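Novel protein similar to vertebrate potassium voltage-gated channel, subfamily H (Eag-related) family (PDB 3UKN) probably forms the pore of a tetrameric voltage-gated potassium channel, of which this chain is the cytoplasmic C-linker and cyclic nucleotide-binding homology domain. Local coordinates at residues Glu56-Phe61 / Ala67-His72; Leu80-Ser85 / Gly142-Ser147; Phe108-Gly113 / Ala118-Cys123; Ser126-Val129 / Thr134-Ala137; Asp148-Glu153 / Gln190-Glu195. All coordinates share one frame; numbering follows the deposited sequence.

Contact 1. Residues Glu56-Phe61 / Ala67-His72; sequences ELLKDF and ADIAMH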
# COMPACT_ATOMS: atom_id res chain seq x y z
N GLU B 56 -5.15 1.51 -4.72
CA GLU B 56 -6.09 1.23 -5.80
C GLU B 56 -7.08 2.38 -5.84
O GLU B 56 -8.07 2.39 -5.10
CB GLU B 56 -6.80 -0.11 -5.53
CG GLU B 56 -7.43 -0.81 -6.74
CD GLU B 56 -8.15 -2.12 -6.38
OE1 GLU B 56 -7.55 -2.96 -5.66
OE2 GLU B 56 -9.32 -2.32 -6.83
N LEU B 57 -6.81 3.35 -6.72
CA LEU B 57 -7.57 4.61 -6.75
C LEU B 57 -8.98 4.43 -7.24
O LEU B 57 -9.85 5.26 -6.97
CB LEU B 57 -6.89 5.65 -7.63
CG LEU B 57 -5.75 6.52 -7.09
CD1 LEU B 57 -4.94 7.08 -8.25
CD2 LEU B 57 -6.27 7.66 -6.17
N LEU B 58 -9.23 3.34 -7.97
CA LEU B 58 -10.47 3.21 -8.73
C LEU B 58 -11.41 2.20 -8.12
O LEU B 58 -12.53 2.00 -8.61
CB LEU B 58 -10.17 2.83 -10.18
CG LEU B 58 -9.07 3.65 -10.86
CD1 LEU B 58 -8.81 3.13 -12.24
CD2 LEU B 58 -9.42 5.15 -10.89
N LYS B 59 -10.96 1.57 -7.04
CA LYS B 59 -11.72 0.51 -6.37
C LYS B 59 -13.15 0.89 -5.98
O LYS B 59 -14.05 0.06 -6.07
CB LYS B 59 -10.97 0.03 -5.13
CG LYS B 59 -11.75 -1.01 -4.34
CD LYS B 59 -10.85 -1.78 -3.37
CE LYS B 59 -11.42 -3.16 -3.05
NZ LYS B 59 -10.36 -4.07 -2.55
N ASP B 60 -13.34 2.12 -5.52
CA ASP B 60 -14.65 2.56 -5.03
C ASP B 60 -15.53 3.20 -6.10
O ASP B 60 -16.67 3.57 -5.84
CB ASP B 60 -14.47 3.50 -3.84
CG ASP B 60 -13.89 2.81 -2.63
OD1 ASP B 60 -13.00 3.39 -1.97
OD2 ASP B 60 -14.32 1.67 -2.35
N PHE B 61 -14.98 3.34 -7.29
CA PHE B 61 -15.72 3.91 -8.40
C PHE B 61 -16.80 2.93 -8.87
O PHE B 61 -16.62 1.71 -8.76
CB PHE B 61 -14.77 4.23 -9.56
CG PHE B 61 -13.96 5.48 -9.36
CD1 PHE B 61 -13.77 6.00 -8.10
CD2 PHE B 61 -13.41 6.13 -10.45
CE1 PHE B 61 -13.02 7.17 -7.91
CE2 PHE B 61 -12.67 7.29 -10.28
CZ PHE B 61 -12.48 7.81 -9.01
N ALA B 67 -15.80 0.78 -16.27
CA ALA B 67 -15.80 0.30 -17.64
C ALA B 67 -15.33 1.43 -18.55
O ALA B 67 -14.39 1.28 -19.32
CB ALA B 67 -17.18 -0.19 -18.05
N ASP B 68 -15.97 2.59 -18.44
CA ASP B 68 -15.59 3.70 -19.29
C ASP B 68 -14.08 4.02 -19.25
O ASP B 68 -13.47 4.29 -20.29
CB ASP B 68 -16.46 4.93 -19.03
CG ASP B 68 -17.83 4.82 -19.69
OD1 ASP B 68 -18.05 3.85 -20.45
OD2 ASP B 68 -18.68 5.71 -19.45
N ILE B 69 -13.48 3.99 -18.06
CA ILE B 69 -12.03 4.13 -17.98
C ILE B 69 -11.29 2.98 -18.69
O ILE B 69 -10.36 3.20 -19.48
CB ILE B 69 -11.53 4.17 -16.53
CG1 ILE B 69 -12.06 5.42 -15.81
CG2 ILE B 69 -10.02 4.11 -16.51
CD1 ILE B 69 -12.20 5.25 -14.31
N ALA B 70 -11.68 1.75 -18.39
CA ALA B 70 -10.98 0.61 -18.98
C ALA B 70 -10.88 0.69 -20.52
O ALA B 70 -9.82 0.43 -21.09
CB ALA B 70 -11.59 -0.71 -18.52
N MET B 71 -11.97 1.08 -21.18
CA MET B 71 -11.98 1.23 -22.64
C MET B 71 -10.83 2.08 -23.20
O MET B 71 -10.40 1.87 -24.34
CB MET B 71 -13.32 1.81 -23.13
CG MET B 71 -14.47 0.81 -23.28
SD MET B 71 -16.03 1.70 -23.48
CE MET B 71 -17.21 0.56 -22.72
N HIS B 72 -10.33 3.03 -22.41
CA HIS B 72 -9.24 3.89 -22.87
C HIS B 72 -7.85 3.31 -22.59
O HIS B 72 -6.83 3.95 -22.90
CB HIS B 72 -9.35 5.29 -22.26
CG HIS B 72 -10.48 6.09 -22.80
ND1 HIS B 72 -11.76 6.05 -22.26
CD2 HIS B 72 -10.56 6.96 -23.84
CE1 HIS B 72 -12.55 6.85 -22.93
NE2 HIS B 72 -11.85 7.42 -23.90

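Contact 2. Residues Leu80-Ser85 / Gly142-Ser147; sequences LPLFES and GDLIGS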
# COMPACT_ATOMS: atom_id res chain seq x y z
N LEU B 80 -0.40 -10.16 -23.90
CA LEU B 80 0.20 -11.49 -24.01
C LEU B 80 -0.81 -12.61 -24.33
O LEU B 80 -1.99 -12.52 -23.97
CB LEU B 80 0.96 -11.82 -22.72
CG LEU B 80 2.14 -10.92 -22.38
CD1 LEU B 80 2.52 -11.06 -20.89
CD2 LEU B 80 3.33 -11.18 -23.34
N PRO B 81 -0.35 -13.68 -25.01
CA PRO B 81 -1.17 -14.87 -25.28
C PRO B 81 -1.85 -15.41 -24.03
O PRO B 81 -2.92 -16.01 -24.12
CB PRO B 81 -0.13 -15.88 -25.79
CG PRO B 81 0.87 -15.04 -26.51
CD PRO B 81 0.91 -13.70 -25.77
N LEU B 82 -1.22 -15.20 -22.89
CA LEU B 82 -1.73 -15.66 -21.60
C LEU B 82 -3.19 -15.21 -21.34
O LEU B 82 -3.95 -15.90 -20.64
CB LEU B 82 -0.81 -15.11 -20.50
CG LEU B 82 -1.30 -15.15 -19.07
CD1 LEU B 82 -1.65 -16.61 -18.74
CD2 LEU B 82 -0.23 -14.63 -18.16
N PHE B 83 -3.56 -14.07 -21.91
CA PHE B 83 -4.86 -13.42 -21.62
C PHE B 83 -5.90 -13.65 -22.72
O PHE B 83 -7.04 -13.20 -22.61
CB PHE B 83 -4.67 -11.91 -21.30
CG PHE B 83 -3.83 -11.68 -20.07
CD1 PHE B 83 -4.35 -11.90 -18.82
CD2 PHE B 83 -2.51 -11.30 -20.18
CE1 PHE B 83 -3.59 -11.75 -17.70
CE2 PHE B 83 -1.73 -11.13 -19.07
CZ PHE B 83 -2.27 -11.36 -17.81
N GLU B 84 -5.50 -14.36 -23.77
CA GLU B 84 -6.38 -14.60 -24.92
C GLU B 84 -7.77 -15.10 -24.50
O GLU B 84 -8.78 -14.67 -25.06
CB GLU B 84 -5.74 -15.59 -25.90
CG GLU B 84 -6.58 -15.91 -27.12
CD GLU B 84 -6.60 -14.79 -28.14
OE1 GLU B 84 -6.16 -13.67 -27.80
OE2 GLU B 84 -7.05 -15.03 -29.29
N SER B 85 -7.81 -15.99 -23.52
CA SER B 85 -9.07 -16.64 -23.14
C SER B 85 -9.81 -15.96 -21.98
O SER B 85 -10.82 -16.46 -21.48
CB SER B 85 -8.83 -18.13 -22.85
OG SER B 85 -8.38 -18.31 -21.52
N GLY B 142 9.03 -6.89 -23.73
CA GLY B 142 8.09 -7.96 -23.96
C GLY B 142 8.24 -9.12 -22.99
O GLY B 142 7.39 -10.01 -22.95
N ASP B 143 9.32 -9.14 -22.22
CA ASP B 143 9.54 -10.24 -21.29
C ASP B 143 8.67 -10.13 -20.02
O ASP B 143 8.47 -9.05 -19.45
CB ASP B 143 11.03 -10.38 -20.92
CG ASP B 143 11.89 -10.87 -22.10
OD1 ASP B 143 11.34 -11.50 -23.02
OD2 ASP B 143 13.11 -10.63 -22.10
N LEU B 144 8.15 -11.28 -19.59
CA LEU B 144 7.35 -11.36 -18.39
C LEU B 144 8.17 -12.01 -17.27
O LEU B 144 8.77 -13.07 -17.48
CB LEU B 144 6.10 -12.20 -18.66
CG LEU B 144 5.06 -12.28 -17.53
CD1 LEU B 144 4.31 -10.96 -17.36
CD2 LEU B 144 4.07 -13.42 -17.80
N ILE B 145 8.20 -11.37 -16.11
CA ILE B 145 8.96 -11.86 -14.97
C ILE B 145 8.03 -12.22 -13.81
O ILE B 145 7.20 -11.41 -13.40
CB ILE B 145 9.96 -10.81 -14.48
CG1 ILE B 145 10.84 -10.33 -15.63
CG2 ILE B 145 10.82 -11.37 -13.34
CD1 ILE B 145 11.55 -9.02 -15.34
N GLY B 146 8.19 -13.43 -13.27
CA GLY B 146 7.33 -13.87 -12.19
C GLY B 146 7.58 -15.28 -11.70
O GLY B 146 8.72 -15.72 -11.56
N SER B 147 6.49 -15.97 -11.43
CA SER B 147 6.54 -17.32 -10.92
C SER B 147 5.35 -18.11 -11.47
O SER B 147 4.38 -17.53 -11.95
CB SER B 147 6.51 -17.30 -9.40
OG SER B 147 6.26 -18.58 -8.87

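Contact 3. Residues Phe108-Gly113 / Ala118-Cys123; sequences FLIRQG and AIYFVC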
# COMPACT_ATOMS: atom_id res chain seq x y z
N PHE B 108 17.85 -2.69 -8.22
CA PHE B 108 17.28 -4.04 -8.06
C PHE B 108 15.77 -4.04 -8.24
O PHE B 108 15.05 -3.35 -7.51
CB PHE B 108 17.61 -4.62 -6.67
CG PHE B 108 19.02 -5.12 -6.53
CD1 PHE B 108 19.31 -6.48 -6.67
CD2 PHE B 108 20.06 -4.23 -6.26
CE1 PHE B 108 20.60 -6.94 -6.55
CE2 PHE B 108 21.37 -4.70 -6.14
CZ PHE B 108 21.64 -6.06 -6.28
N LEU B 109 15.28 -4.82 -9.21
CA LEU B 109 13.84 -5.03 -9.34
C LEU B 109 13.42 -6.00 -8.25
O LEU B 109 12.41 -5.80 -7.57
CB LEU B 109 13.50 -5.58 -10.72
CG LEU B 109 12.05 -5.99 -10.92
CD1 LEU B 109 11.19 -4.78 -10.67
CD2 LEU B 109 11.84 -6.52 -12.32
N ILE B 110 14.24 -7.04 -8.07
CA ILE B 110 13.99 -8.12 -7.13
C ILE B 110 15.30 -8.56 -6.48
O ILE B 110 16.32 -8.68 -7.16
CB ILE B 110 13.37 -9.32 -7.86
CG1 ILE B 110 11.87 -9.11 -8.01
CG2 ILE B 110 13.67 -10.63 -7.13
CD1 ILE B 110 11.30 -9.66 -9.27
N ARG B 111 15.29 -8.80 -5.17
CA ARG B 111 16.48 -9.30 -4.49
C ARG B 111 16.27 -10.76 -4.15
O ARG B 111 15.21 -11.14 -3.62
CB ARG B 111 16.78 -8.52 -3.22
CG ARG B 111 17.38 -7.14 -3.44
CD ARG B 111 17.79 -6.48 -2.11
NE ARG B 111 18.16 -5.07 -2.30
CZ ARG B 111 19.34 -4.65 -2.74
NH1 ARG B 111 20.30 -5.52 -3.04
NH2 ARG B 111 19.57 -3.36 -2.89
N GLN B 112 17.27 -11.58 -4.45
CA GLN B 112 17.18 -13.01 -4.22
C GLN B 112 16.76 -13.29 -2.77
O GLN B 112 17.28 -12.67 -1.84
CB GLN B 112 18.51 -13.69 -4.54
CG GLN B 112 18.51 -15.17 -4.24
CD GLN B 112 19.77 -15.85 -4.69
OE1 GLN B 112 20.54 -15.28 -5.47
NE2 GLN B 112 20.00 -17.06 -4.21
N GLY B 113 15.82 -14.21 -2.60
CA GLY B 113 15.34 -14.56 -1.28
C GLY B 113 14.16 -13.74 -0.79
O GLY B 113 13.48 -14.13 0.16
N ALA B 118 4.80 -9.28 -6.94
CA ALA B 118 4.13 -8.96 -8.19
C ALA B 118 4.72 -9.76 -9.34
O ALA B 118 5.80 -10.34 -9.21
CB ALA B 118 4.28 -7.46 -8.49
N ILE B 119 4.01 -9.78 -10.46
CA ILE B 119 4.63 -10.15 -11.73
C ILE B 119 4.89 -8.87 -12.49
O ILE B 119 4.11 -7.92 -12.39
CB ILE B 119 3.75 -11.11 -12.57
CG1 ILE B 119 2.44 -10.44 -12.97
CG2 ILE B 119 3.42 -12.35 -11.78
CD1 ILE B 119 1.50 -11.39 -13.68
N TYR B 120 5.99 -8.84 -13.22
CA TYR B 120 6.45 -7.63 -13.90
C TYR B 120 6.59 -7.85 -15.41
O TYR B 120 6.90 -8.95 -15.87
CB TYR B 120 7.81 -7.18 -13.33
CG TYR B 120 7.78 -7.01 -11.84
CD1 TYR B 120 7.54 -5.77 -11.28
CD2 TYR B 120 7.98 -8.09 -11.00
CE1 TYR B 120 7.51 -5.60 -9.90
CE2 TYR B 120 7.94 -7.95 -9.63
CZ TYR B 120 7.71 -6.69 -9.08
OH TYR B 120 7.66 -6.54 -7.70
N PHE B 121 6.35 -6.80 -16.17
CA PHE B 121 6.44 -6.87 -17.61
C PHE B 121 7.38 -5.76 -18.04
O PHE B 121 7.19 -4.61 -17.65
CB PHE B 121 5.04 -6.69 -18.23
CG PHE B 121 5.02 -6.62 -19.75
CD1 PHE B 121 4.85 -7.77 -20.51
CD2 PHE B 121 5.14 -5.41 -20.41
CE1 PHE B 121 4.83 -7.72 -21.91
CE2 PHE B 121 5.11 -5.35 -21.80
CZ PHE B 121 4.96 -6.50 -22.56
N VAL B 122 8.41 -6.09 -18.82
CA VAL B 122 9.32 -5.08 -19.38
C VAL B 122 8.77 -4.41 -20.65
O VAL B 122 8.68 -5.05 -21.69
CB VAL B 122 10.70 -5.69 -19.72
CG1 VAL B 122 11.74 -4.61 -19.96
CG2 VAL B 122 11.15 -6.61 -18.61
N CYS B 123 8.39 -3.12 -20.57
CA CYS B 123 7.98 -2.37 -21.77
C CYS B 123 9.17 -1.80 -22.54
O CYS B 123 9.10 -1.65 -23.75
CB CYS B 123 7.05 -1.19 -21.44
SG CYS B 123 5.60 -1.58 -20.48

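Contact 4. Residues Ser126-Val129 / Thr134-Ala137; sequences SMEV and TVLA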
# COMPACT_ATOMS: atom_id res chain seq x y z
N SER B 126 16.66 -3.00 -20.58
CA SER B 126 17.20 -4.33 -20.42
C SER B 126 17.52 -4.59 -18.95
O SER B 126 17.74 -3.66 -18.18
CB SER B 126 18.45 -4.50 -21.27
OG SER B 126 18.16 -4.17 -22.62
N MET B 127 17.52 -5.86 -18.58
CA MET B 127 17.79 -6.25 -17.20
C MET B 127 18.51 -7.58 -17.20
O MET B 127 18.38 -8.36 -18.14
CB MET B 127 16.48 -6.43 -16.44
CG MET B 127 15.37 -5.52 -16.90
SD MET B 127 14.02 -5.60 -15.74
CE MET B 127 14.63 -4.50 -14.47
N GLU B 128 19.25 -7.83 -16.14
CA GLU B 128 19.94 -9.10 -16.00
C GLU B 128 19.31 -9.91 -14.86
O GLU B 128 18.89 -9.33 -13.86
CB GLU B 128 21.43 -8.86 -15.72
CG GLU B 128 21.69 -7.96 -14.52
CD GLU B 128 23.17 -7.65 -14.31
OE1 GLU B 128 24.02 -8.27 -14.98
OE2 GLU B 128 23.47 -6.78 -13.46
N VAL B 129 19.22 -11.23 -15.03
CA VAL B 129 18.96 -12.12 -13.90
C VAL B 129 20.32 -12.57 -13.34
O VAL B 129 21.19 -13.00 -14.09
CB VAL B 129 18.12 -13.35 -14.28
CG1 VAL B 129 17.80 -14.19 -13.05
CG2 VAL B 129 16.83 -12.93 -14.98
N THR B 134 26.51 -14.94 -10.66
CA THR B 134 26.44 -15.49 -12.01
C THR B 134 25.18 -15.01 -12.73
O THR B 134 24.08 -15.10 -12.20
CB THR B 134 26.44 -17.04 -11.97
OG1 THR B 134 27.64 -17.51 -11.33
CG2 THR B 134 26.35 -17.62 -13.38
N VAL B 135 25.36 -14.48 -13.94
CA VAL B 135 24.24 -14.00 -14.76
C VAL B 135 23.50 -15.18 -15.40
O VAL B 135 24.09 -15.96 -16.16
CB VAL B 135 24.74 -13.04 -15.87
CG1 VAL B 135 23.59 -12.61 -16.76
CG2 VAL B 135 25.45 -11.82 -15.27
N LEU B 136 22.20 -15.30 -15.11
CA LEU B 136 21.42 -16.41 -15.66
C LEU B 136 20.69 -16.07 -16.98
O LEU B 136 20.40 -16.97 -17.78
CB LEU B 136 20.39 -16.92 -14.64
CG LEU B 136 20.90 -17.46 -13.31
CD1 LEU B 136 19.73 -17.88 -12.40
CD2 LEU B 136 21.88 -18.62 -13.52
N ALA B 137 20.38 -14.80 -17.18
CA ALA B 137 19.61 -14.37 -18.35
C ALA B 137 19.62 -12.86 -18.58
O ALA B 137 19.93 -12.07 -17.67
CB ALA B 137 18.19 -14.88 -18.25

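Contact 5. Residues Asp148-Glu153 / Gln190-Glu195; sequences DSLTKE and QKFVSE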
# COMPACT_ATOMS: atom_id res chain seq x y z
N ASP B 148 5.46 -19.43 -11.42
CA ASP B 148 4.47 -20.33 -11.99
C ASP B 148 3.36 -20.73 -11.01
O ASP B 148 2.36 -21.30 -11.43
CB ASP B 148 5.17 -21.60 -12.50
CG ASP B 148 5.82 -22.39 -11.39
OD1 ASP B 148 6.87 -21.96 -10.88
OD2 ASP B 148 5.28 -23.46 -11.02
N SER B 149 3.51 -20.45 -9.72
CA SER B 149 2.46 -20.86 -8.78
C SER B 149 1.76 -19.70 -8.09
O SER B 149 1.82 -19.56 -6.87
CB SER B 149 2.99 -21.86 -7.75
OG SER B 149 2.91 -23.18 -8.25
N LEU B 150 1.08 -18.88 -8.88
CA LEU B 150 0.61 -17.59 -8.42
C LEU B 150 -0.71 -17.62 -7.66
O LEU B 150 -1.07 -16.63 -7.02
CB LEU B 150 0.51 -16.62 -9.60
CG LEU B 150 1.83 -16.38 -10.34
CD1 LEU B 150 1.62 -15.42 -11.51
CD2 LEU B 150 2.88 -15.83 -9.40
N THR B 151 -1.44 -18.73 -7.72
CA THR B 151 -2.81 -18.71 -7.21
C THR B 151 -3.06 -19.56 -5.98
O THR B 151 -4.21 -19.81 -5.63
CB THR B 151 -3.84 -19.11 -8.30
OG1 THR B 151 -3.79 -20.53 -8.53
CG2 THR B 151 -3.59 -18.37 -9.61
N LYS B 152 -2.00 -20.01 -5.30
CA LYS B 152 -2.22 -20.84 -4.12
C LYS B 152 -3.10 -20.11 -3.08
O LYS B 152 -4.30 -20.34 -3.04
CB LYS B 152 -0.90 -21.37 -3.54
CG LYS B 152 0.12 -21.76 -4.60
CD LYS B 152 0.03 -23.22 -5.02
CE LYS B 152 -1.26 -23.55 -5.74
NZ LYS B 152 -1.20 -24.87 -6.42
N GLU B 153 -2.53 -19.22 -2.27
CA GLU B 153 -1.13 -18.86 -2.31
C GLU B 153 -0.75 -18.17 -1.01
O GLU B 153 -1.62 -17.72 -0.25
CB GLU B 153 -0.85 -17.95 -3.50
N GLN B 190 -8.19 -21.18 -13.93
CA GLN B 190 -7.73 -22.50 -14.35
C GLN B 190 -6.91 -22.42 -15.64
O GLN B 190 -5.86 -23.07 -15.77
CB GLN B 190 -8.94 -23.43 -14.51
CG GLN B 190 -8.61 -24.91 -14.47
CD GLN B 190 -8.37 -25.43 -13.06
OE1 GLN B 190 -7.87 -24.71 -12.20
NE2 GLN B 190 -8.72 -26.69 -12.83
N LYS B 191 -7.36 -21.64 -16.61
CA LYS B 191 -6.59 -21.50 -17.85
C LYS B 191 -5.31 -20.71 -17.60
O LYS B 191 -4.28 -21.00 -18.19
CB LYS B 191 -7.44 -20.87 -18.97
CG LYS B 191 -8.76 -21.62 -19.17
CD LYS B 191 -9.46 -21.30 -20.47
CE LYS B 191 -10.91 -21.81 -20.41
NZ LYS B 191 -11.75 -21.45 -21.60
N PHE B 192 -5.40 -19.71 -16.73
CA PHE B 192 -4.26 -18.86 -16.42
C PHE B 192 -3.09 -19.72 -15.89
O PHE B 192 -1.96 -19.60 -16.33
CB PHE B 192 -4.68 -17.79 -15.39
CG PHE B 192 -3.55 -16.96 -14.86
CD1 PHE B 192 -3.26 -15.73 -15.41
CD2 PHE B 192 -2.78 -17.43 -13.81
CE1 PHE B 192 -2.18 -14.96 -14.93
CE2 PHE B 192 -1.72 -16.68 -13.30
CZ PHE B 192 -1.41 -15.44 -13.86
N VAL B 193 -3.40 -20.62 -14.96
CA VAL B 193 -2.42 -21.56 -14.42
C VAL B 193 -1.79 -22.40 -15.55
O VAL B 193 -0.57 -22.58 -15.60
CB VAL B 193 -3.08 -22.50 -13.40
CG1 VAL B 193 -2.10 -23.57 -12.95
CG2 VAL B 193 -3.62 -21.71 -12.20
N SER B 194 -2.63 -22.90 -16.45
CA SER B 194 -2.14 -23.69 -17.57
C SER B 194 -1.44 -22.89 -18.65
O SER B 194 -0.80 -23.49 -19.51
CB SER B 194 -3.28 -24.49 -18.20
OG SER B 194 -3.74 -25.48 -17.29
N GLU B 195 -1.56 -21.56 -18.64
CA GLU B 195 -1.01 -20.78 -19.76
C GLU B 195 0.16 -19.85 -19.41
O GLU B 195 0.97 -19.50 -20.28
CB GLU B 195 -2.10 -19.95 -20.43
CG GLU B 195 -3.39 -20.71 -20.73
CD GLU B 195 -3.42 -21.31 -22.11
OE1 GLU B 195 -2.53 -20.98 -22.92
OE2 GLU B 195 -4.34 -22.10 -22.40
O HOH W 1 1.30 -22.11 -13.82

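Contact 1. Residues Glu56-Phe61 / Ala67-His72
Ile69, on helix 63-71, meets Leu58 and Phe61 from the loop that leads into the same helix. This part of the chain belongs to the helical C-linker. Asp68 comes first along the helix, and it turns to the second subunit: its OD2 makes a salt bridge with Arg37 NH1 of that chain.

Ile69 follows and carries the helix side of the contact. Its CG1 lies beside the backbone N (chi1 -65°), which sends CD1 out towards the loop. Ile69 CD1 comes to the edge of the Phe61 ring, near its plane, and is 4.1 Å from Phe61 CD2. The two side chains stand about at right angles. Ile69 CD1 is also 4.4 Å from Leu58 CD2, a looser touch. The loop is folded by two overlapping type I turns, Glu56 to Lys59 and Leu58 to Phe61. In the second, Phe61 N bonds to Leu58 O at 3.1 Å, and Leu58 CA lies above one face of the Phe61 ring, towards its rim. Leu58 O also takes a hydrogen bond from Arg66 NH1.

Ala70 packs on Arg92 of helix 88-96, while Leu58 and Ile69 share Leu96 of that helix. His72 follows, and its ND1 donates to Asp68 O, 3.1 Å away, with the acceptor close to the ring plane. Met38 and Cys41 of the second subunit pack on Ile69 and Phe61.

The contact is small, buried and wholly apolar. Its cohesion therefore comes from dispersion and from water exclusion, while the polar bonds nearby shape the loop and join the subunits.

Contact 2. Residues Leu80-Ser85 / Gly142-Ser147
Leu80, just ahead of the short 3-10 segment 81-83, and Leu82 within it face Leu144 at the start of strand 144-146. The contact is made by packing. Leu80 CD1 lies 4.0 Å from Leu144 CD1 and 4.2 Å from Leu144 CD2, so one methyl meets both branches of its partner. Leu144 has CG opposite the backbone N (chi1 -174°), which carries the fork towards the turn. Leu82 adds a weaker touch, with its CD2 4.5 Å from Leu144 CD2. Leu80 CD2 brushes Gly142 O at 4.2 Å. Phe121 of strand 118-122 also packs against Leu80.

Strand 144-146 is part of the beta roll of the cyclic nucleotide-binding homology domain. It runs antiparallel to strand 118-122 and parallel to strand 200-203. In channels of this family that last strand occupies the place where relatives bind cyclic nucleotide.

The polar bonds lie within the turn or run to other parts of the chain. Phe83 N bonds to Leu80 O at 3.0 Å, and Glu84 N to Pro81 O at 3.1 Å. Leu82 O accepts from Tyr188 OH of helix 186-199, and Leu144 N bonds to Thr201 OG1. Gly142 has a positive phi (97°), a backbone shape suited to glycine.

Contact 3. Residues Phe108-Gly113 / Ala118-Cys123
Leu109 covers one face of the Tyr120 ring, and Ile110 comes to the same ring at a slant. Leu109 CD1 makes a CH-pi contact: it is 4.0 Å from the Tyr120 ring centroid and 21° off the ring normal. It is offset towards the rim, 3.8 Å from both Tyr120 CD1 and Tyr120 CE1. The second branch joins in, with Leu109 CD2 4.1 Å from Tyr120 CG. Leu109 and Tyr120 run alongside each other, pointing opposite ways. Leu109 reaches this place with CG opposite the backbone N (chi1 174°).

Ile110 uses the far end of its longer branch. Its CD1 lies 3.8 Å from Tyr120 CE2 and 4.1 Å from Tyr120 CD2, neither squarely over a face nor at the edge. Leu109 therefore touches the CD1 and CE1 side of the ring, and Ile110 the CD2 and CE2 side. The phenol oxygen reaches past this apolar pair: Tyr120 OH is hydrogen-bonded to Asn49 OD1. That bond should limit swinging of a ring already gripped by two aliphatic chains.

The irregular strand probably lets both neighbours reach the ring. Leu109 and Ile110 both face Val162 in a classic beta bulge, and the chain turns a corner at Leu109.

The contact lies near the centre of the chain, inside the beta roll. Strand 108-110 is an outer strand of the four-stranded sheet, next to strand 161-164. Strand 118-122 lies in the other sheet, between strands 168-174 and 144-146. The contact therefore joins the two sheets; Leu170 and Ile145 of the neighbouring strands also pack on Leu109.

Contact 4. Residues Ser126-Val129 / Thr134-Ala137
Val129 and Ala137 form the close part of this contact as an antiparallel hydrogen-bonded pair. Val129 N donates to Ala137 O at 2.9 Å. Val129 O takes the amide of Leu136 instead, with Leu136 N at 2.7 Å. The same oxygen is 3.3 Å from Val135 CA, a CA-H...O contact. Side chains tighten this end: Val129 CG2 lies 4.0 Å from Ala137 CB, and Val129 CG1 4.1 Å from Leu136 CB. Tyr202 of strand 200-203 packs on Val129 and Leu136.

The other side is looser. Glu128 sends CG between the backbone N and the carbonyl carbon (chi1 55°) and then extends across Val135. Its OE1 comes only to 3.8 Å from Val135 CG2, with the two side chains at about a right angle. Val135 and Leu136 lie on the surface.

The short strand segments run at 110° to each other, far from an even antiparallel course, and few residues pair across them. They belong to strands 127-131 and 134-139, which form a beta hairpin at the edge of the four-stranded sheet. The hairpin is part of the beta roll of this cyclic nucleotide-binding homology domain.

Contact 5. Residues Asp148-Glu153 / Gln190-Glu195
The loop after strand 144-146, which by its place in the fold probably corresponds to the phosphate-binding cassette of cyclic nucleotide-binding relatives, lays Leu150 and Thr151 against Phe192 and Val193 of helix 186-199. Leu150 CD1 approaches the edge of the Phe192 ring in its plane, 3.8 Å from Phe192 CZ and 4.0 Å from Phe192 CE2. The two side chains stand at about a right angle. Phe192 has CG opposite its backbone N (chi1 173°), which turns the ring towards the loop. Thr151 lies further along: its CG2 is 4.4 Å from Phe192 CD2, and its OG1 touches Val193 CG2 at 3.9 Å.

The packing joins the loop to helix 186-199, the second of the two helices that follow strand 168-174 of the roll. Helix 175-184 also lines the contact: its Leu182 touches both Thr151 and Phe192. Arg179 NE of that helix donates to Leu150 O.

The polar link across the contact is a water. It donates to Asp148 O at 2.7 Å and to Val193 O at 2.6 Å, so it joins a loop carbonyl to a helix carbonyl beside the apolar patch. Asp148 itself faces the end of the chain, where OD1 forms a salt bridge with Arg205 NE and a hydrogen bond with Asn203 ND2.

In the fold
Contact 3 is the most central: its centre is about 6 Å from the centre of the chain, and it is a buried aromatic-aliphatic packing between the two sheets. Contact 4 touches it through Met127 but lies towards the surface, and is the one contact of the five with direct hydrogen bonds across its segments. Contact 2 shares a sheet with contact 3, where Ile145 N is probably bonded to Tyr120 O. Contacts 2 and 5 meet as Leu82 packs on Phe192, and Leu150 of contact 5 reaches Ile119. Contact 5 adds a bridging water. Contact 1 stands apart in the C-linker, buried partly by the second subunit, and touches none of the others.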